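Local structure of sulfur oxidation protein soxB (Thermus thermophilus, 2WDE) at residues 19-24 / 330-335; 31-36 / 281-286; 42-47 / 406-411; 107-112 / 338-343. The protein probably acts as a hydrolase of bacterial sulfur oxidation, a 5'-nucleotidase family member that binds thiosulfate at a pair of manganese ions. All coordinates share one frame; numbering follows the deposited sequence.

Contact 1 of 4, residues 19-24 / 330-335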
# COMPACT_ATOMS: atom_id res chain seq x y z
N SER A 19 -9.34 25.79 -7.23
CA SER A 19 -9.57 24.92 -8.37
C SER A 19 -8.61 23.74 -8.30
O SER A 19 -7.53 23.77 -8.90
CB SER A 19 -9.35 25.68 -9.69
OG SER A 19 -10.58 26.17 -10.20
N LEU A 20 -9.00 22.70 -7.57
CA LEU A 20 -8.17 21.51 -7.43
C LEU A 20 -8.06 20.78 -8.77
O LEU A 20 -7.00 20.29 -9.14
CB LEU A 20 -8.79 20.55 -6.41
CG LEU A 20 -8.53 20.72 -4.91
CD1 LEU A 20 -8.68 22.18 -4.51
CD2 LEU A 20 -9.50 19.85 -4.13
N TYR A 21 -9.18 20.70 -9.48
CA TYR A 21 -9.25 19.95 -10.74
C TYR A 21 -9.18 20.74 -12.05
O TYR A 21 -8.87 20.17 -13.10
CB TYR A 21 -10.50 19.06 -10.73
CG TYR A 21 -10.72 18.40 -9.39
CD1 TYR A 21 -9.79 17.50 -8.88
CD2 TYR A 21 -11.84 18.70 -8.62
CE1 TYR A 21 -9.98 16.91 -7.64
CE2 TYR A 21 -12.04 18.10 -7.38
CZ TYR A 21 -11.10 17.20 -6.90
OH TYR A 21 -11.28 16.60 -5.68
N ASP A 22 -9.50 22.02 -12.00
CA ASP A 22 -9.51 22.85 -13.21
C ASP A 22 -8.10 23.30 -13.57
O ASP A 22 -7.66 24.37 -13.17
CB ASP A 22 -10.41 24.07 -13.00
CG ASP A 22 -10.75 24.77 -14.30
OD1 ASP A 22 -10.93 24.07 -15.32
OD2 ASP A 22 -10.84 26.01 -14.30
N LEU A 23 -7.38 22.47 -14.32
CA LEU A 23 -6.00 22.77 -14.69
C LEU A 23 -5.84 23.15 -16.15
O LEU A 23 -6.40 22.51 -17.04
CB LEU A 23 -5.09 21.57 -14.38
CG LEU A 23 -4.88 21.19 -12.91
CD1 LEU A 23 -4.28 19.79 -12.82
CD2 LEU A 23 -3.98 22.20 -12.21
N PRO A 24 -5.02 24.18 -16.42
CA PRO A 24 -4.71 24.62 -17.78
C PRO A 24 -3.86 23.55 -18.47
O PRO A 24 -3.25 22.71 -17.81
CB PRO A 24 -3.87 25.88 -17.54
CG PRO A 24 -3.21 25.64 -16.23
CD PRO A 24 -4.24 24.90 -15.40
N ARG A 330 0.56 17.04 -10.27
CA ARG A 330 -0.49 17.49 -9.37
C ARG A 330 -1.13 16.29 -8.70
O ARG A 330 -1.54 15.35 -9.36
CB ARG A 330 -1.55 18.29 -10.13
CG ARG A 330 -1.06 19.64 -10.65
CD ARG A 330 -0.61 20.54 -9.52
NE ARG A 330 -0.24 21.88 -9.99
CZ ARG A 330 1.00 22.26 -10.25
NH1 ARG A 330 2.00 21.40 -10.08
NH2 ARG A 330 1.24 23.49 -10.68
N VAL A 331 -1.19 16.33 -7.37
CA VAL A 331 -1.87 15.29 -6.62
C VAL A 331 -3.34 15.72 -6.56
O VAL A 331 -3.67 16.74 -5.94
CB VAL A 331 -1.25 15.13 -5.21
CG1 VAL A 331 -2.14 14.22 -4.33
CG2 VAL A 331 0.18 14.56 -5.31
N LEU A 332 -4.21 15.00 -7.27
CA LEU A 332 -5.63 15.35 -7.30
C LEU A 332 -6.42 14.55 -6.25
O LEU A 332 -6.55 13.33 -6.34
CB LEU A 332 -6.21 15.14 -8.70
CG LEU A 332 -5.50 15.83 -9.88
CD1 LEU A 332 -6.15 15.42 -11.19
CD2 LEU A 332 -5.53 17.36 -9.74
N PRO A 333 -6.95 15.24 -5.23
CA PRO A 333 -7.68 14.48 -4.21
C PRO A 333 -8.96 13.86 -4.76
O PRO A 333 -9.73 14.53 -5.45
CB PRO A 333 -8.03 15.54 -3.15
CG PRO A 333 -7.02 16.63 -3.36
CD PRO A 333 -6.76 16.65 -4.84
N VAL A 334 -9.18 12.57 -4.46
CA VAL A 334 -10.42 11.89 -4.87
C VAL A 334 -11.41 12.08 -3.73
O VAL A 334 -11.46 11.28 -2.79
CB VAL A 334 -10.19 10.38 -5.19
CG1 VAL A 334 -11.51 9.70 -5.61
CG2 VAL A 334 -9.14 10.21 -6.27
N LEU A 335 -12.12 13.20 -3.75
CA LEU A 335 -13.08 13.52 -2.69
C LEU A 335 -14.49 13.23 -3.18
O LEU A 335 -15.05 13.97 -3.98
CB LEU A 335 -12.93 14.98 -2.25
CG LEU A 335 -11.59 15.33 -1.56
CD1 LEU A 335 -11.46 16.82 -1.34
CD2 LEU A 335 -11.45 14.58 -0.24

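Contact 2 of 4, residues 31-36 / 281-286. With MN (manganese (II) ion), chain G; MN (manganese (II) ion), chain F; THJ (thiosulfate), chain H.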
# COMPACT_ATOMS: atom_id res chain seq x y z
N LEU A 31 -0.02 11.62 -17.94
CA LEU A 31 -0.17 10.31 -17.31
C LEU A 31 -1.12 10.50 -16.13
O LEU A 31 -0.91 11.40 -15.31
CB LEU A 31 1.18 9.77 -16.84
CG LEU A 31 2.34 9.82 -17.85
CD1 LEU A 31 3.60 9.24 -17.24
CD2 LEU A 31 1.97 9.07 -19.13
N LEU A 32 -2.19 9.70 -16.09
CA LEU A 32 -3.16 9.72 -14.99
C LEU A 32 -2.87 8.44 -14.21
O LEU A 32 -3.07 7.33 -14.71
CB LEU A 32 -4.59 9.75 -15.53
CG LEU A 32 -4.86 10.96 -16.44
CD1 LEU A 32 -6.28 10.90 -17.04
CD2 LEU A 32 -4.67 12.26 -15.65
N TYR A 33 -2.28 8.61 -13.04
CA TYR A 33 -1.73 7.49 -12.31
C TYR A 33 -2.26 7.28 -10.90
O TYR A 33 -2.35 8.22 -10.11
CB TYR A 33 -0.21 7.67 -12.29
CG TYR A 33 0.56 6.83 -11.29
CD1 TYR A 33 0.60 5.45 -11.41
CD2 TYR A 33 1.38 7.44 -10.34
CE1 TYR A 33 1.37 4.68 -10.53
CE2 TYR A 33 2.15 6.68 -9.46
CZ TYR A 33 2.12 5.31 -9.55
OH TYR A 33 2.88 4.56 -8.68
N PHE A 34 -2.57 6.03 -10.59
CA PHE A 34 -2.98 5.67 -9.24
C PHE A 34 -2.35 4.33 -8.94
O PHE A 34 -1.97 3.60 -9.85
CB PHE A 34 -4.50 5.62 -9.09
CG PHE A 34 -5.14 4.53 -9.90
CD1 PHE A 34 -5.42 3.29 -9.33
CD2 PHE A 34 -5.54 4.77 -11.20
CE1 PHE A 34 -6.03 2.28 -10.08
CE2 PHE A 34 -6.16 3.77 -11.96
CZ PHE A 34 -6.41 2.52 -11.38
N SER A 35 -2.22 3.99 -7.67
CA SER A 35 -1.62 2.71 -7.34
C SER A 35 -2.14 2.25 -5.99
O SER A 35 -2.67 3.05 -5.23
CB SER A 35 -0.09 2.85 -7.26
OG SER A 35 0.54 1.58 -7.10
N ASP A 36 -2.00 0.96 -5.73
CA ASP A 36 -2.37 0.39 -4.44
C ASP A 36 -3.81 0.68 -3.99
O ASP A 36 -4.09 0.98 -2.82
CB ASP A 36 -1.35 0.83 -3.38
CG ASP A 36 0.06 0.27 -3.66
OD1 ASP A 36 0.39 -0.84 -3.18
OD2 ASP A 36 0.83 0.94 -4.38
N LEU A 281 11.36 8.98 -15.78
CA LEU A 281 10.35 9.16 -14.76
C LEU A 281 9.98 7.80 -14.19
O LEU A 281 9.91 6.82 -14.92
CB LEU A 281 9.11 9.83 -15.36
CG LEU A 281 7.84 9.85 -14.51
CD1 LEU A 281 8.00 10.89 -13.40
CD2 LEU A 281 6.60 10.17 -15.39
N ILE A 282 9.80 7.74 -12.88
CA ILE A 282 9.37 6.50 -12.24
C ILE A 282 8.09 6.81 -11.49
O ILE A 282 8.04 7.78 -10.74
CB ILE A 282 10.40 5.89 -11.26
CG1 ILE A 282 11.69 5.49 -11.99
CG2 ILE A 282 9.81 4.64 -10.61
CD1 ILE A 282 12.87 5.15 -11.05
N LEU A 283 7.05 6.02 -11.73
CA LEU A 283 5.78 6.13 -11.03
C LEU A 283 5.90 5.03 -9.99
O LEU A 283 5.75 3.85 -10.30
CB LEU A 283 4.62 5.87 -11.98
CG LEU A 283 4.55 6.89 -13.13
CD1 LEU A 283 3.40 6.55 -14.07
CD2 LEU A 283 4.41 8.32 -12.57
N SER A 284 6.23 5.43 -8.76
CA SER A 284 6.50 4.51 -7.66
C SER A 284 5.31 4.03 -6.83
O SER A 284 4.75 4.79 -6.04
CB SER A 284 7.56 5.11 -6.71
OG SER A 284 8.79 5.33 -7.37
N GLY A 285 4.97 2.75 -6.97
CA GLY A 285 3.91 2.16 -6.17
C GLY A 285 4.52 1.41 -4.98
O GLY A 285 5.69 1.61 -4.65
N HIS A 286 3.72 0.54 -4.36
CA HIS A 286 4.12 -0.33 -3.24
C HIS A 286 4.29 0.31 -1.87
O HIS A 286 3.81 -0.24 -0.88
CB HIS A 286 5.35 -1.17 -3.57
CG HIS A 286 5.72 -2.14 -2.49
ND1 HIS A 286 4.91 -3.19 -2.12
CD2 HIS A 286 6.81 -2.20 -1.69
CE1 HIS A 286 5.48 -3.85 -1.12
NE2 HIS A 286 6.63 -3.27 -0.84
MN MN G . 2.77 -3.87 -2.70
MN MN F . -0.02 -2.02 -1.47
S1 THJ H . 1.90 -3.72 0.59
O1 THJ H . 2.39 -4.58 -0.47
O2 THJ H . 0.54 -3.24 0.36
O3 THJ H . 2.83 -2.65 0.91
S2 THJ H . 1.80 -4.88 2.26
O HOH W 1 3.38 2.20 -9.88
O HOH W 2 1.95 -2.05 -1.50

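Contact 3 of 4, residues 42-47 / 406-411. With THJ (thiosulfate), chain H.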
# COMPACT_ATOMS: atom_id res chain seq x y z
N PHE A 42 -15.50 1.54 -2.26
CA PHE A 42 -16.28 2.63 -1.72
C PHE A 42 -15.50 3.76 -1.09
O PHE A 42 -14.37 3.58 -0.60
CB PHE A 42 -17.30 2.07 -0.72
CG PHE A 42 -18.16 0.99 -1.31
CD1 PHE A 42 -17.84 -0.36 -1.13
CD2 PHE A 42 -19.22 1.31 -2.15
CE1 PHE A 42 -18.60 -1.35 -1.73
CE2 PHE A 42 -19.98 0.32 -2.75
CZ PHE A 42 -19.67 -1.01 -2.54
N PRO A 43 -16.11 4.95 -1.05
CA PRO A 43 -15.51 6.08 -0.35
C PRO A 43 -15.26 5.63 1.08
O PRO A 43 -16.08 4.93 1.69
CB PRO A 43 -16.62 7.14 -0.37
CG PRO A 43 -17.45 6.80 -1.56
CD PRO A 43 -17.40 5.30 -1.68
N HIS A 44 -14.09 5.98 1.60
CA HIS A 44 -13.70 5.59 2.95
C HIS A 44 -12.67 6.58 3.44
O HIS A 44 -12.45 7.62 2.81
CB HIS A 44 -13.17 4.13 2.97
CG HIS A 44 -11.85 3.94 2.27
ND1 HIS A 44 -10.74 3.45 2.91
CD2 HIS A 44 -11.49 4.12 0.97
CE1 HIS A 44 -9.73 3.39 2.06
NE2 HIS A 44 -10.15 3.80 0.88
N TYR A 45 -12.04 6.28 4.57
CA TYR A 45 -11.05 7.18 5.16
C TYR A 45 -9.71 6.49 5.25
O TYR A 45 -9.65 5.29 5.49
CB TYR A 45 -11.50 7.70 6.53
CG TYR A 45 -12.85 8.38 6.47
CD1 TYR A 45 -12.95 9.73 6.15
CD2 TYR A 45 -14.03 7.64 6.65
CE1 TYR A 45 -14.20 10.36 6.09
CE2 TYR A 45 -15.28 8.26 6.57
CZ TYR A 45 -15.35 9.62 6.28
OH TYR A 45 -16.57 10.26 6.23
N PHE A 46 -8.64 7.23 4.97
CA PHE A 46 -7.31 6.64 4.96
C PHE A 46 -6.29 7.66 5.43
O PHE A 46 -5.84 8.51 4.65
CB PHE A 46 -6.97 6.12 3.56
CG PHE A 46 -5.77 5.20 3.53
CD1 PHE A 46 -5.93 3.82 3.67
CD2 PHE A 46 -4.49 5.72 3.41
CE1 PHE A 46 -4.83 2.97 3.64
CE2 PHE A 46 -3.37 4.88 3.39
CZ PHE A 46 -3.54 3.49 3.50
N MET A 47 -5.93 7.57 6.71
CA MET A 47 -4.95 8.48 7.30
C MET A 47 -3.52 8.00 7.05
O MET A 47 -3.21 6.82 7.22
CB MET A 47 -5.19 8.59 8.81
CG MET A 47 -4.33 9.64 9.51
SD MET A 47 -4.56 9.56 11.32
CE MET A 47 -3.39 8.25 11.76
N TRP A 406 -1.78 -1.69 3.53
CA TRP A 406 -3.17 -1.56 3.15
C TRP A 406 -4.10 -1.59 4.37
O TRP A 406 -3.76 -2.10 5.43
CB TRP A 406 -3.58 -2.60 2.11
CG TRP A 406 -3.16 -4.03 2.39
CD1 TRP A 406 -2.01 -4.64 1.98
CD2 TRP A 406 -4.00 -5.06 2.92
NE1 TRP A 406 -2.04 -5.97 2.30
CE2 TRP A 406 -3.25 -6.26 2.88
CE3 TRP A 406 -5.26 -5.08 3.53
CZ2 TRP A 406 -3.74 -7.46 3.39
CZ3 TRP A 406 -5.75 -6.28 4.02
CH2 TRP A 406 -4.99 -7.45 3.95
N GLY A 407 -5.30 -1.04 4.20
CA GLY A 407 -6.26 -0.98 5.28
C GLY A 407 -7.17 0.22 5.09
O GLY A 407 -7.37 0.70 3.97
N THR A 408 -7.74 0.70 6.19
CA THR A 408 -8.68 1.82 6.15
C THR A 408 -8.64 2.51 7.51
O THR A 408 -7.91 2.08 8.39
CB THR A 408 -10.08 1.31 5.76
OG1 THR A 408 -10.95 2.41 5.47
CG2 THR A 408 -10.67 0.48 6.88
N THR A 409 -9.41 3.58 7.65
CA THR A 409 -9.44 4.34 8.90
C THR A 409 -10.87 4.53 9.40
O THR A 409 -11.72 5.05 8.67
CB THR A 409 -8.74 5.71 8.75
OG1 THR A 409 -7.43 5.52 8.21
CG2 THR A 409 -8.65 6.42 10.12
N ILE A 410 -11.12 4.15 10.64
CA ILE A 410 -12.46 4.31 11.22
C ILE A 410 -12.50 5.56 12.09
O ILE A 410 -11.71 5.70 13.02
CB ILE A 410 -12.88 3.07 12.05
CG1 ILE A 410 -12.66 1.76 11.28
CG2 ILE A 410 -14.33 3.20 12.51
CD1 ILE A 410 -13.38 1.70 9.95
N LEU A 411 -13.44 6.45 11.82
CA LEU A 411 -13.58 7.69 12.60
C LEU A 411 -14.31 7.45 13.93
O LEU A 411 -15.05 6.49 14.08
CB LEU A 411 -14.37 8.73 11.78
CG LEU A 411 -13.81 9.15 10.42
CD1 LEU A 411 -14.67 10.27 9.82
CD2 LEU A 411 -12.37 9.60 10.56
S1 THJ H . 1.90 -3.72 0.59
O1 THJ H . 2.39 -4.58 -0.47
O2 THJ H . 0.54 -3.24 0.36
O3 THJ H . 2.83 -2.65 0.91
S2 THJ H . 1.80 -4.88 2.26
O HOH W 3 -12.87 4.08 6.28

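Contact 4 of 4, residues 107-112 / 338-343. With TBU (tertiary-butyl alcohol), chain C.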
# COMPACT_ATOMS: atom_id res chain seq x y z
N LEU A 107 -13.24 7.92 -8.20
CA LEU A 107 -11.97 7.78 -8.91
C LEU A 107 -12.21 7.77 -10.42
O LEU A 107 -11.51 8.45 -11.17
CB LEU A 107 -11.22 6.53 -8.45
CG LEU A 107 -9.90 6.21 -9.16
CD1 LEU A 107 -8.97 7.42 -9.19
CD2 LEU A 107 -9.21 5.00 -8.51
N THR A 108 -13.20 7.00 -10.86
CA THR A 108 -13.52 6.93 -12.28
C THR A 108 -13.96 8.29 -12.83
O THR A 108 -13.54 8.71 -13.91
CB THR A 108 -14.57 5.84 -12.56
OG1 THR A 108 -14.09 4.57 -12.10
CG2 THR A 108 -14.87 5.76 -14.05
N ALA A 109 -14.84 8.98 -12.10
CA ALA A 109 -15.33 10.29 -12.52
C ALA A 109 -14.16 11.26 -12.72
O ALA A 109 -14.10 12.00 -13.71
CB ALA A 109 -16.31 10.84 -11.49
N LEU A 110 -13.21 11.24 -11.77
CA LEU A 110 -12.04 12.10 -11.85
C LEU A 110 -11.12 11.74 -13.03
O LEU A 110 -10.67 12.62 -13.76
CB LEU A 110 -11.25 12.06 -10.54
CG LEU A 110 -10.06 13.01 -10.40
CD1 LEU A 110 -10.45 14.43 -10.81
CD2 LEU A 110 -9.55 12.99 -8.96
N ILE A 111 -10.83 10.46 -13.21
CA ILE A 111 -9.99 10.03 -14.33
C ILE A 111 -10.61 10.46 -15.66
O ILE A 111 -9.91 10.89 -16.57
CB ILE A 111 -9.74 8.50 -14.34
CG1 ILE A 111 -8.75 8.12 -13.24
CG2 ILE A 111 -9.17 8.06 -15.70
CD1 ILE A 111 -8.73 6.63 -12.91
N ARG A 112 -11.92 10.30 -15.78
CA ARG A 112 -12.60 10.65 -17.03
C ARG A 112 -12.61 12.16 -17.26
O ARG A 112 -12.43 12.62 -18.38
CB ARG A 112 -14.03 10.11 -17.04
CG ARG A 112 -14.11 8.60 -17.15
CD ARG A 112 -15.55 8.13 -17.14
NE ARG A 112 -15.67 6.69 -17.35
CZ ARG A 112 -16.70 5.97 -16.93
NH1 ARG A 112 -17.70 6.56 -16.27
NH2 ARG A 112 -16.75 4.67 -17.16
N HIS A 338 -17.05 15.85 -3.44
CA HIS A 338 -16.75 16.96 -4.33
C HIS A 338 -16.55 16.60 -5.79
O HIS A 338 -16.09 17.42 -6.59
CB HIS A 338 -15.59 17.75 -3.74
CG HIS A 338 -15.85 18.18 -2.33
ND1 HIS A 338 -16.63 19.28 -2.03
CD2 HIS A 338 -15.58 17.57 -1.15
CE1 HIS A 338 -16.77 19.36 -0.72
NE2 HIS A 338 -16.15 18.34 -0.16
N LEU A 339 -16.99 15.41 -6.15
CA LEU A 339 -16.89 14.94 -7.52
C LEU A 339 -18.24 14.47 -8.04
O LEU A 339 -19.10 14.04 -7.28
CB LEU A 339 -15.89 13.79 -7.60
CG LEU A 339 -14.44 14.18 -7.34
CD1 LEU A 339 -13.60 12.92 -7.12
CD2 LEU A 339 -13.91 15.00 -8.52
N PRO A 340 -18.43 14.53 -9.37
CA PRO A 340 -19.69 14.04 -9.93
C PRO A 340 -19.69 12.51 -9.90
O PRO A 340 -18.63 11.89 -9.71
CB PRO A 340 -19.64 14.54 -11.38
CG PRO A 340 -18.19 14.64 -11.68
CD PRO A 340 -17.53 15.07 -10.40
N LYS A 341 -20.87 11.91 -10.04
CA LYS A 341 -20.99 10.46 -10.00
C LYS A 341 -20.65 9.82 -11.33
O LYS A 341 -20.92 10.39 -12.39
CB LYS A 341 -22.41 10.04 -9.59
CG LYS A 341 -22.91 10.63 -8.28
CD LYS A 341 -22.28 9.93 -7.09
CE LYS A 341 -23.24 9.87 -5.91
NZ LYS A 341 -24.56 9.27 -6.29
N ALA A 342 -20.07 8.63 -11.27
CA ALA A 342 -19.80 7.83 -12.46
C ALA A 342 -20.92 6.78 -12.44
O ALA A 342 -20.79 5.72 -11.83
CB ALA A 342 -18.44 7.15 -12.34
N GLU A 343 -22.04 7.13 -13.07
CA GLU A 343 -23.24 6.29 -13.08
C GLU A 343 -23.06 4.81 -13.39
O GLU A 343 -23.61 3.95 -12.68
CB GLU A 343 -24.33 6.92 -13.95
CG GLU A 343 -24.89 8.23 -13.39
CD GLU A 343 -25.32 8.11 -11.93
OE1 GLU A 343 -25.49 6.97 -11.45
OE2 GLU A 343 -25.48 9.16 -11.28
O TBU C . -12.29 22.80 -1.14
C TBU C . -13.31 21.91 -1.60
C1 TBU C . -13.81 22.46 -2.93
C2 TBU C . -12.77 20.48 -1.80
C3 TBU C . -14.44 21.89 -0.58

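Contact 1 of 4, residues 19-24 / 330-335
With chi1 at -41°, CG of Tyr21 sits beside its own backbone N, and from there the ring runs out until its hydroxyl reaches Pro333; Leu23, turned the same way (chi1 -67°), lowers CD1 onto Arg330 and Leu332. Tyr21 OH donates to Pro333 O over 2.6 Å, the one hydrogen bond between the segments, with a C=O...donor angle of 149° and the phenol oxygen tilted out of the carbonyl plane. The same carbonyl takes a weak bond from Leu335 N. The edge of the Tyr21 ring faces Leu332, CE1 lying 4.3 Å from Leu332 CB, while CB of Leu20 covers one face of the ring. Leu20 crosses the Pro333 ring at about a right angle, with its CD2 4.1 Å from Pro333 CG. Leu332 CD2 packs against the loop, 3.3 Å from Leu20 O and 4.1 Å from Leu23 CD1. At the other end Leu23 CD1 rests 3.9 Å from Arg330 CG, on the aliphatic part of the arginine. Helix 104-120 packs against the loop: Leu110 touches Tyr21, Gln114 hydrogen-bonds to Tyr21 O, and Arg117 pairs with Asp22. Strand 323-333 is outermost in its sheet, yet segment 19-24 adds no strand to it. The phenol thus gives an otherwise apolar contact its one directional link, alongside the loop's polar ties to helix 104-120.

Contact 2 of 4, residues 31-36 / 281-286
Strands 31-34 and 281-284 run roughly the same way, their short axes 32° apart and 8.7 Å from each other at closest approach, so side chains rather than backbone bonds join them. Leu31 and Leu281 meet tip to tip, CD1 to CD2 at 3.6 Å. With chi1 at 165°, Tyr33 extends toward Leu283, whose CB lies over one ring face, 3.6 Å from the centroid, in a CH-pi contact. A water links the phenol oxygen to Leu283 O. The strands belong to two different sheets, facing each other as in the metallophosphoesterase sandwich, and beyond their C-terminal ends lies the metal site. There Asp36 OD2 accepts two bonds: His286 N, 2.9 Å away with an N-H...acceptor angle of 147°, arrives on the syn side, and Ser35 OG, at 2.8 Å, comes from above the carboxylate plane. This grip fixes the carboxylate's rotation and directs Asp36 OD1 to one manganese at 2.1 Å, which His38, Asp132 and His288 also bind. His286 ND1 holds the other manganese at 2.3 Å, with Asp132, His163 and His263. One water bridges both ions and donates to His286 O, and thiosulfate spans the pair through O1 and O2.

Contact 3 of 4, residues 42-47 / 406-411
His44 to Met47 meet Gly407, Thr408, Thr409 and Leu411 where a loop following strand 29-34 of the metallophosphoesterase-like part touches a loop of the 5'-nucleotidase C-terminal region, the two running at about a right angle. Among the hydrogen bonds, His44 ND1 and Thr408 OG1 are 2.8 Å apart, nearly straight at 165°, with the hydroxyl in the imidazole plane at its edge; the far nitrogen, NE2, is hydrogen-bonded to Ala308 O. Thr409 N donates to Tyr45 O at 2.8 Å from above the carbonyl plane. Chi1 of -52° holds Thr409 OG1 beside its own backbone N, where it accepts from Met47 N at 3.0 Å along an almost linear bond (170°). A water joins Tyr45 N, Thr408 OG1 and Thr409 O, a further bridge between the two loops. Apolar contact is concentrated at Leu411, whose CD1 stands over the centre of the Tyr45 ring, 3.7 Å from the centroid, in a CH-pi contact. Edge contacts lead toward the manganese site: Phe46 CE1 lies 3.4 Å from Gly407 O, in the ring plane. Trp406, stacked on the manganese ligand His38, presents its indole edge to thiosulfate, CD1 being 3.3 Å from O2.

Contact 4 of 4, residues 107-112 / 338-343
Ala109 and Pro340 form the tight part of this contact: the methyl CB of Ala109 lies only 3.1 Å from Pro340 O and 4.2 Å from Pro340 CG, although the proline itself is solvent-exposed. Two residues on, Ala342 brings its CB to 4.0 Å from Ala109 N and 4.1 Å from Thr108 CB. These small side chains let the loop come near the helix, CA of Ala109 and CA of Ala342 being 5.1 Å apart. Leu110 and Leu339 extend the apolar seam, Leu110 CD1 lying 4.2 Å from Leu339 CD2. No hydrogen bond joins the segments; within them the contact is apolar packing. The solvent side is looser: Lys341 is exposed, and its CB points away from the helix. Arg112 lies at the margin yet is held, its NH2 forming a salt bridge with Asp344 and a hydrogen bond to Leu154 O. Extended from CG to NE, it lays one guanidinium face on Thr108 CG2, 3.4 Å above the plane, and brings NH1 to 4.0 Å from Ala342 CB. His338 takes a tert-butanol molecule over one ring face. Ala342 is the N-cap residue of helix 343-353, so the loop delivers that helix beside helix 104-120, which also packs on helix 146-155 and on strand 311-320.

In the fold
Contacts 1 and 2 reach the same mixed sheet, through its outermost strand 323-333 and its inner strand 29-34, with centres about 16 Å apart; strand 281-284 belongs to the second mixed sheet, so contact 2 joins the two. Contacts 1 and 4, centres about 12 Å apart, touch: helix 104-120, half of contact 4, packs on contact 1. The same helix reaches contact 2, Ile111 meeting Leu32 and Phe34. Contacts 2 and 3, centres about 20 Å apart, share thiosulfate. Along the chain, contact 2 is nested inside contact 1 and contact 4 inside contact 3; the other pairs alternate. Only contact 2 holds manganese ligands and contact 3 borders the thiosulfate, while contacts 1 and 4 pack the sheet's outer part and helix 104-120.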